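Local atomic coordinates of putative Fe-S biosynthesis protein (Lactobacillus salivarius, PDB entry 2P2E), a protein that is of unknown function but probably takes part in the biosynthesis of iron-sulphur clusters. Residues Tyr60-Ile68 against Tyr76-Met85. Residues are numbered along the deposited sequence; the frame is centred on the assembly and turned at random.
Sequences YKKDYNEVI and YYKGYSKMYM
A beta hairpin of strands 66-70 and 75-77 ends here in a classic bulge, Asn65 and Glu66 together facing Tyr77. Glu66 and Tyr77 form the antiparallel hydrogen-bonded pair: Glu66 N reaches Tyr77 O at 3.0 Å, and Tyr77 N returns to Glu66 O at 2.9 Å. At the bulge the Asn65 side chain reaches across to the backbone just after the strand, its OD1 accepting Gly79 N at 2.7 Å, in the amide carbonyl plane and on a lone pair. With CG set between its own backbone N and carbonyl carbon (chi1 68°), the Tyr77 ring lies against strand 66-70. Glu66 CB packs over one face, 3.7 Å from the ring centroid in a CH-pi contact, while Ile68 CG1 approaches CE2 obliquely. A water lying in the ring plane joins Tyr77 OH to Val67 O. The Glu66 chain runs on past this ring to place OE1 2.7 Å from Tyr77 OH, and a long salt bridge links the same oxygen to Lys82 NZ. Were Tyr77 replaced by an alanine, Glu66 CB and Ile68 would probably lose their aromatic partner and the water its tie to the hydroxyl. On the sheet face carrying Val67 and Tyr76, the edge of Tyr60, from the loop before the strand, meets the face of Tyr76, planes at 62°, and Val67 CG2 lies alongside the Tyr76 ring. Lys78 CG sits over one face of the Tyr64 ring, toward its rim, in a CH-pi contact, the two side chains running the same way toward the end of strand 24-30, where Tyr64 OH hydrogen-bonds Asp29 and Lys78 NZ hydrogen-bonds Phe30 O; just past it, Lys78 NZ also bonds Val34 O and forms a salt bridge with Asp32. Aromatic faces thus take up the aliphatic parts of Glu66 and Lys78, while their charged ends go to polar partners.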
ATOM      1  N   TYR A  60      -8.826  -7.992  -7.216  1.00 33.90           N
ATOM      2  CA  TYR A  60      -8.536  -7.100  -6.115  1.00 32.41           C
ATOM      3  C   TYR A  60      -9.618  -6.048  -6.057  1.00 31.27           C
ATOM      4  O   TYR A  60      -9.755  -5.334  -5.076  1.00 32.47           O
ATOM      5  CB  TYR A  60      -7.196  -6.420  -6.366  1.00 31.69           C
ATOM      6  CG  TYR A  60      -7.211  -5.515  -7.576  1.00 31.48           C
ATOM      7  CD1 TYR A  60      -7.598  -4.185  -7.467  1.00 30.98           C
ATOM      8  CD2 TYR A  60      -6.878  -6.001  -8.838  1.00 31.39           C
ATOM      9  CE1 TYR A  60      -7.652  -3.350  -8.585  1.00 32.29           C
ATOM     10  CE2 TYR A  60      -6.933  -5.178  -9.969  1.00 31.74           C
ATOM     11  CZ  TYR A  60      -7.322  -3.849  -9.836  1.00 32.84           C
ATOM     12  OH  TYR A  60      -7.390  -3.017 -10.945  1.00 32.46           O
ATOM     13  N   LYS A  61     -10.377  -5.934  -7.133  1.00 31.66           N
ATOM     14  CA  LYS A  61     -11.433  -4.935  -7.202  1.00 32.64           C
ATOM     15  C   LYS A  61     -12.514  -5.055  -6.129  1.00 32.03           C
ATOM     16  O   LYS A  61     -12.734  -4.126  -5.356  1.00 32.86           O
ATOM     17  CB  LYS A  61     -12.093  -4.977  -8.582  1.00 34.50           C
ATOM     18  CG  LYS A  61     -11.176  -4.606  -9.728  1.00 37.16           C
ATOM     19  CD  LYS A  61     -10.682  -3.155  -9.611  1.00 39.93           C
ATOM     20  CE  LYS A  61     -11.831  -2.132  -9.640  1.00 41.80           C
ATOM     21  NZ  LYS A  61     -11.364  -0.701  -9.497  1.00 41.02           N
ATOM     22  N   LYS A  62     -13.195  -6.191  -6.092  1.00 31.23           N
ATOM     23  CA  LYS A  62     -14.269  -6.391  -5.133  1.00 31.10           C
ATOM     24  C   LYS A  62     -13.898  -5.975  -3.714  1.00 30.21           C
ATOM     25  O   LYS A  62     -14.684  -5.311  -3.031  1.00 29.71           O
ATOM     26  CB  LYS A  62     -14.720  -7.848  -5.152  1.00 33.00           C
ATOM     27  CG  LYS A  62     -15.866  -8.166  -4.196  1.00 36.38           C
ATOM     28  CD  LYS A  62     -16.515  -9.518  -4.538  1.00 38.83           C
ATOM     29  CE  LYS A  62     -17.479 -10.009  -3.453  1.00 39.72           C
ATOM     30  NZ  LYS A  62     -16.758 -10.427  -2.204  1.00 40.94           N
ATOM     31  N   ASP A  63     -12.693  -6.345  -3.285  1.00 28.42           N
ATOM     32  CA  ASP A  63     -12.225  -6.022  -1.943  1.00 26.85           C
ATOM     33  C   ASP A  63     -11.581  -4.639  -1.832  1.00 25.17           C
ATOM     34  O   ASP A  63     -12.013  -3.815  -1.040  1.00 24.60           O
ATOM     35  CB  ASP A  63     -11.247  -7.103  -1.473  1.00 28.34           C
ATOM     36  CG  ASP A  63     -11.866  -8.492  -1.495  1.00 30.42           C
ATOM     37  OD1 ASP A  63     -12.943  -8.657  -0.886  1.00 30.55           O
ATOM     38  OD2 ASP A  63     -11.282  -9.413  -2.119  1.00 32.54           O
ATOM     39  N   TYR A  64     -10.536  -4.395  -2.609  1.00 23.75           N
ATOM     40  CA  TYR A  64      -9.860  -3.101  -2.597  1.00 23.33           C
ATOM     41  C   TYR A  64     -10.719  -2.210  -3.464  1.00 24.10           C
ATOM     42  O   TYR A  64     -10.367  -1.878  -4.587  1.00 24.17           O
ATOM     43  CB  TYR A  64      -8.470  -3.275  -3.175  1.00 22.31           C
ATOM     44  CG  TYR A  64      -7.687  -4.225  -2.331  1.00 20.43           C
ATOM     45  CD1 TYR A  64      -6.994  -3.769  -1.223  1.00 19.55           C
ATOM     46  CD2 TYR A  64      -7.750  -5.601  -2.551  1.00 20.06           C
ATOM     47  CE1 TYR A  64      -6.383  -4.648  -0.344  1.00 19.75           C
ATOM     48  CE2 TYR A  64      -7.143  -6.495  -1.672  1.00 19.59           C
ATOM     49  CZ  TYR A  64      -6.463  -6.003  -0.565  1.00 19.44           C
ATOM     50  OH  TYR A  64      -5.873  -6.847   0.338  1.00 19.13           O
ATOM     51  N   ASN A  65     -11.857  -1.835  -2.895  1.00 24.86           N
ATOM     52  CA  ASN A  65     -12.886  -1.059  -3.558  1.00 25.35           C
ATOM     53  C   ASN A  65     -12.781   0.450  -3.514  1.00 26.13           C
ATOM     54  O   ASN A  65     -13.645   1.135  -4.046  1.00 26.30           O
ATOM     55  CB  ASN A  65     -14.228  -1.463  -2.975  1.00 26.44           C
ATOM     56  CG  ASN A  65     -14.289  -1.228  -1.481  1.00 27.33           C
ATOM     57  OD1 ASN A  65     -13.287  -1.369  -0.781  1.00 25.90           O
ATOM     58  ND2 ASN A  65     -15.463  -0.875  -0.984  1.00 30.10           N
ATOM     59  N   GLU A  66     -11.759   0.980  -2.861  1.00 25.79           N
ATOM     60  CA  GLU A  66     -11.617   2.424  -2.817  1.00 25.17           C
ATOM     61  C   GLU A  66     -10.241   2.864  -3.280  1.00 25.07           C
ATOM     62  O   GLU A  66      -9.291   2.078  -3.295  1.00 26.19           O
ATOM     63  CB  GLU A  66     -11.941   2.955  -1.424  1.00 26.57           C
ATOM     64  CG  GLU A  66     -13.442   3.144  -1.231  1.00 30.78           C
ATOM     65  CD  GLU A  66     -13.813   3.713   0.130  1.00 33.23           C
ATOM     66  OE1 GLU A  66     -13.189   4.714   0.555  1.00 35.09           O
ATOM     67  OE2 GLU A  66     -14.743   3.165   0.768  1.00 34.28           O
ATOM     68  N   VAL A  67     -10.136   4.124  -3.677  1.00 24.38           N
ATOM     69  CA  VAL A  67      -8.880   4.624  -4.185  1.00 22.69           C
ATOM     70  C   VAL A  67      -8.293   5.782  -3.425  1.00 21.62           C
ATOM     71  O   VAL A  67      -9.004   6.594  -2.839  1.00 21.42           O
ATOM     72  CB  VAL A  67      -9.015   5.088  -5.639  1.00 24.59           C
ATOM     73  CG1 VAL A  67      -7.632   5.387  -6.209  1.00 27.89           C
ATOM     74  CG2 VAL A  67      -9.733   4.033  -6.468  1.00 24.43           C
ATOM     75  N   ILE A  68      -6.969   5.838  -3.463  1.00 20.45           N
ATOM     76  CA  ILE A  68      -6.199   6.892  -2.833  1.00 19.26           C
ATOM     77  C   ILE A  68      -5.428   7.539  -3.972  1.00 19.99           C
ATOM     78  O   ILE A  68      -4.765   6.842  -4.736  1.00 19.54           O
ATOM     79  CB  ILE A  68      -5.196   6.315  -1.820  1.00 18.12           C
ATOM     80  CG1 ILE A  68      -5.956   5.628  -0.693  1.00 16.80           C
ATOM     81  CG2 ILE A  68      -4.303   7.420  -1.261  1.00 16.99           C
ATOM     82  CD1 ILE A  68      -5.083   4.858   0.236  1.00 13.11           C
ATOM     83  N   TYR A  76      -5.093   1.247  -4.274  1.00 18.64           N
ATOM     84  CA  TYR A  76      -6.412   0.728  -3.957  1.00 18.81           C
ATOM     85  C   TYR A  76      -6.392   0.197  -2.543  1.00 18.59           C
ATOM     86  O   TYR A  76      -5.356  -0.244  -2.066  1.00 17.79           O
ATOM     87  CB  TYR A  76      -6.792  -0.368  -4.946  1.00 20.84           C
ATOM     88  CG  TYR A  76      -7.101   0.204  -6.298  1.00 22.98           C
ATOM     89  CD1 TYR A  76      -8.385   0.612  -6.620  1.00 23.25           C
ATOM     90  CD2 TYR A  76      -6.092   0.409  -7.232  1.00 24.16           C
ATOM     91  CE1 TYR A  76      -8.660   1.210  -7.836  1.00 24.17           C
ATOM     92  CE2 TYR A  76      -6.355   1.009  -8.456  1.00 24.45           C
ATOM     93  CZ  TYR A  76      -7.643   1.406  -8.750  1.00 25.75           C
ATOM     94  OH  TYR A  76      -7.909   1.986  -9.967  1.00 27.44           O
ATOM     95  N   TYR A  77      -7.528   0.257  -1.863  1.00 18.24           N
ATOM     96  CA  TYR A  77      -7.600  -0.235  -0.496  1.00 19.21           C
ATOM     97  C   TYR A  77      -9.003  -0.684  -0.126  1.00 20.05           C
ATOM     98  O   TYR A  77      -9.991  -0.271  -0.743  1.00 20.97           O
ATOM     99  CB  TYR A  77      -7.129   0.841   0.485  1.00 17.32           C
ATOM    100  CG  TYR A  77      -8.048   2.023   0.587  1.00 16.37           C
ATOM    101  CD1 TYR A  77      -8.905   2.175   1.675  1.00 16.93           C
ATOM    102  CD2 TYR A  77      -8.060   2.997  -0.403  1.00 16.55           C
ATOM    103  CE1 TYR A  77      -9.750   3.275   1.779  1.00 16.05           C
ATOM    104  CE2 TYR A  77      -8.905   4.099  -0.314  1.00 17.28           C
ATOM    105  CZ  TYR A  77      -9.741   4.231   0.779  1.00 17.52           C
ATOM    106  OH  TYR A  77     -10.555   5.326   0.857  1.00 19.73           O
ATOM    107  N   LYS A  78      -9.083  -1.535   0.888  1.00 18.95           N
ATOM    108  CA  LYS A  78     -10.364  -2.037   1.342  1.00 18.05           C
ATOM    109  C   LYS A  78     -11.077  -0.889   2.028  1.00 18.21           C
ATOM    110  O   LYS A  78     -10.539  -0.272   2.945  1.00 17.00           O
ATOM    111  CB  LYS A  78     -10.154  -3.210   2.294  1.00 17.84           C
ATOM    112  CG  LYS A  78      -9.494  -4.391   1.609  1.00 18.44           C
ATOM    113  CD  LYS A  78      -9.257  -5.560   2.539  1.00 18.43           C
ATOM    114  CE  LYS A  78      -8.116  -5.303   3.491  1.00 18.18           C
ATOM    115  NZ  LYS A  78      -7.662  -6.568   4.137  1.00 19.76           N
ATOM    116  N   GLY A  79     -12.280  -0.588   1.555  1.00 17.95           N
ATOM    117  CA  GLY A  79     -13.045   0.502   2.124  1.00 18.41           C
ATOM    118  C   GLY A  79     -12.927   0.654   3.625  1.00 19.96           C
ATOM    119  O   GLY A  79     -12.398   1.647   4.108  1.00 20.87           O
ATOM    120  N   TYR A  80     -13.393  -0.348   4.362  1.00 20.14           N
ATOM    121  CA  TYR A  80     -13.373  -0.318   5.819  1.00 20.27           C
ATOM    122  C   TYR A  80     -12.078   0.111   6.488  1.00 20.28           C
ATOM    123  O   TYR A  80     -12.113   0.829   7.474  1.00 21.30           O
ATOM    124  CB  TYR A  80     -13.792  -1.677   6.376  1.00 19.91           C
ATOM    125  CG  TYR A  80     -12.814  -2.799   6.126  1.00 20.49           C
ATOM    126  CD1 TYR A  80     -11.847  -3.125   7.071  1.00 19.42           C
ATOM    127  CD2 TYR A  80     -12.883  -3.565   4.967  1.00 21.39           C
ATOM    128  CE1 TYR A  80     -10.976  -4.194   6.875  1.00 20.28           C
ATOM    129  CE2 TYR A  80     -12.018  -4.640   4.758  1.00 22.83           C
ATOM    130  CZ  TYR A  80     -11.071  -4.949   5.721  1.00 22.67           C
ATOM    131  OH  TYR A  80     -10.241  -6.032   5.537  1.00 24.73           O
ATOM    132  N   SER A  81     -10.936  -0.319   5.975  1.00 20.58           N
ATOM    133  CA  SER A  81      -9.674   0.053   6.605  1.00 21.92           C
ATOM    134  C   SER A  81      -9.457   1.558   6.598  1.00 22.93           C
ATOM    135  O   SER A  81      -8.521   2.064   7.208  1.00 23.34           O
ATOM    136  CB  SER A  81      -8.498  -0.660   5.925  1.00 20.51           C
ATOM    137  OG  SER A  81      -8.533  -0.492   4.525  1.00 20.97           O
ATOM    138  N   LYS A  82     -10.342   2.269   5.917  1.00 24.95           N
ATOM    139  CA  LYS A  82     -10.267   3.721   5.826  1.00 26.70           C
ATOM    140  C   LYS A  82     -10.254   4.309   7.228  1.00 27.52           C
ATOM    141  O   LYS A  82      -9.700   5.387   7.456  1.00 26.22           O
ATOM    142  CB  LYS A  82     -11.483   4.233   5.055  1.00 28.79           C
ATOM    143  CG  LYS A  82     -11.454   5.691   4.676  1.00 33.27           C
ATOM    144  CD  LYS A  82     -12.674   6.013   3.801  1.00 35.90           C
ATOM    145  CE  LYS A  82     -12.667   7.465   3.298  1.00 37.03           C
ATOM    146  NZ  LYS A  82     -13.862   7.762   2.437  1.00 38.09           N
HETATM  147  N   MSE A  83     -10.865   3.585   8.165  1.00 28.08           N
HETATM  148  CA  MSE A  83     -10.952   4.035   9.549  1.00 30.51           C
HETATM  149  C   MSE A  83      -9.597   4.026  10.240  1.00 30.40           C
HETATM  150  O   MSE A  83      -9.416   4.657  11.287  1.00 29.10           O
HETATM  151  CB  MSE A  83     -11.940   3.163  10.334  1.00 34.34           C
HETATM  152  CG  MSE A  83     -11.478   1.738  10.601  1.00 40.70           C
HETATM  153 SE   MSE A  83     -12.799   0.716  11.644  1.00 48.80          SE
HETATM  154  CE  MSE A  83     -12.894   1.884  13.212  1.00 44.95           C
ATOM    155  N   TYR A  84      -8.641   3.317   9.649  1.00 29.60           N
ATOM    156  CA  TYR A  84      -7.312   3.237  10.229  1.00 29.25           C
ATOM    157  C   TYR A  84      -6.334   4.175   9.547  1.00 29.85           C
ATOM    158  O   TYR A  84      -5.156   4.227   9.897  1.00 28.72           O
ATOM    159  CB  TYR A  84      -6.791   1.809  10.146  1.00 29.16           C
ATOM    160  CG  TYR A  84      -7.586   0.860  10.983  1.00 29.59           C
ATOM    161  CD1 TYR A  84      -7.764   1.090  12.342  1.00 29.44           C
ATOM    162  CD2 TYR A  84      -8.179  -0.261  10.421  1.00 29.84           C
ATOM    163  CE1 TYR A  84      -8.517   0.224  13.123  1.00 30.01           C
ATOM    164  CE2 TYR A  84      -8.936  -1.136  11.197  1.00 30.10           C
ATOM    165  CZ  TYR A  84      -9.103  -0.888  12.544  1.00 30.04           C
ATOM    166  OH  TYR A  84      -9.883  -1.730  13.307  1.00 32.43           O
HETATM  167  N   MSE A  85      -6.831   4.937   8.584  1.00 30.78           N
HETATM  168  CA  MSE A  85      -5.969   5.843   7.858  1.00 30.19           C
HETATM  169  C   MSE A  85      -6.164   7.302   8.226  1.00 30.28           C
HETATM  170  O   MSE A  85      -6.932   7.644   9.116  1.00 30.24           O
HETATM  171  CB  MSE A  85      -6.178   5.642   6.356  1.00 30.74           C
HETATM  172  CG  MSE A  85      -5.918   4.218   5.892  1.00 32.10           C
HETATM  173 SE   MSE A  85      -6.488   3.928   4.051  1.00 38.88          SE
HETATM  174  CE  MSE A  85      -6.135   2.012   3.917  1.00 37.70           C
TER
HETATM  175  O   HOH W   1     -10.463   7.585  -0.592  1.00 33.31           O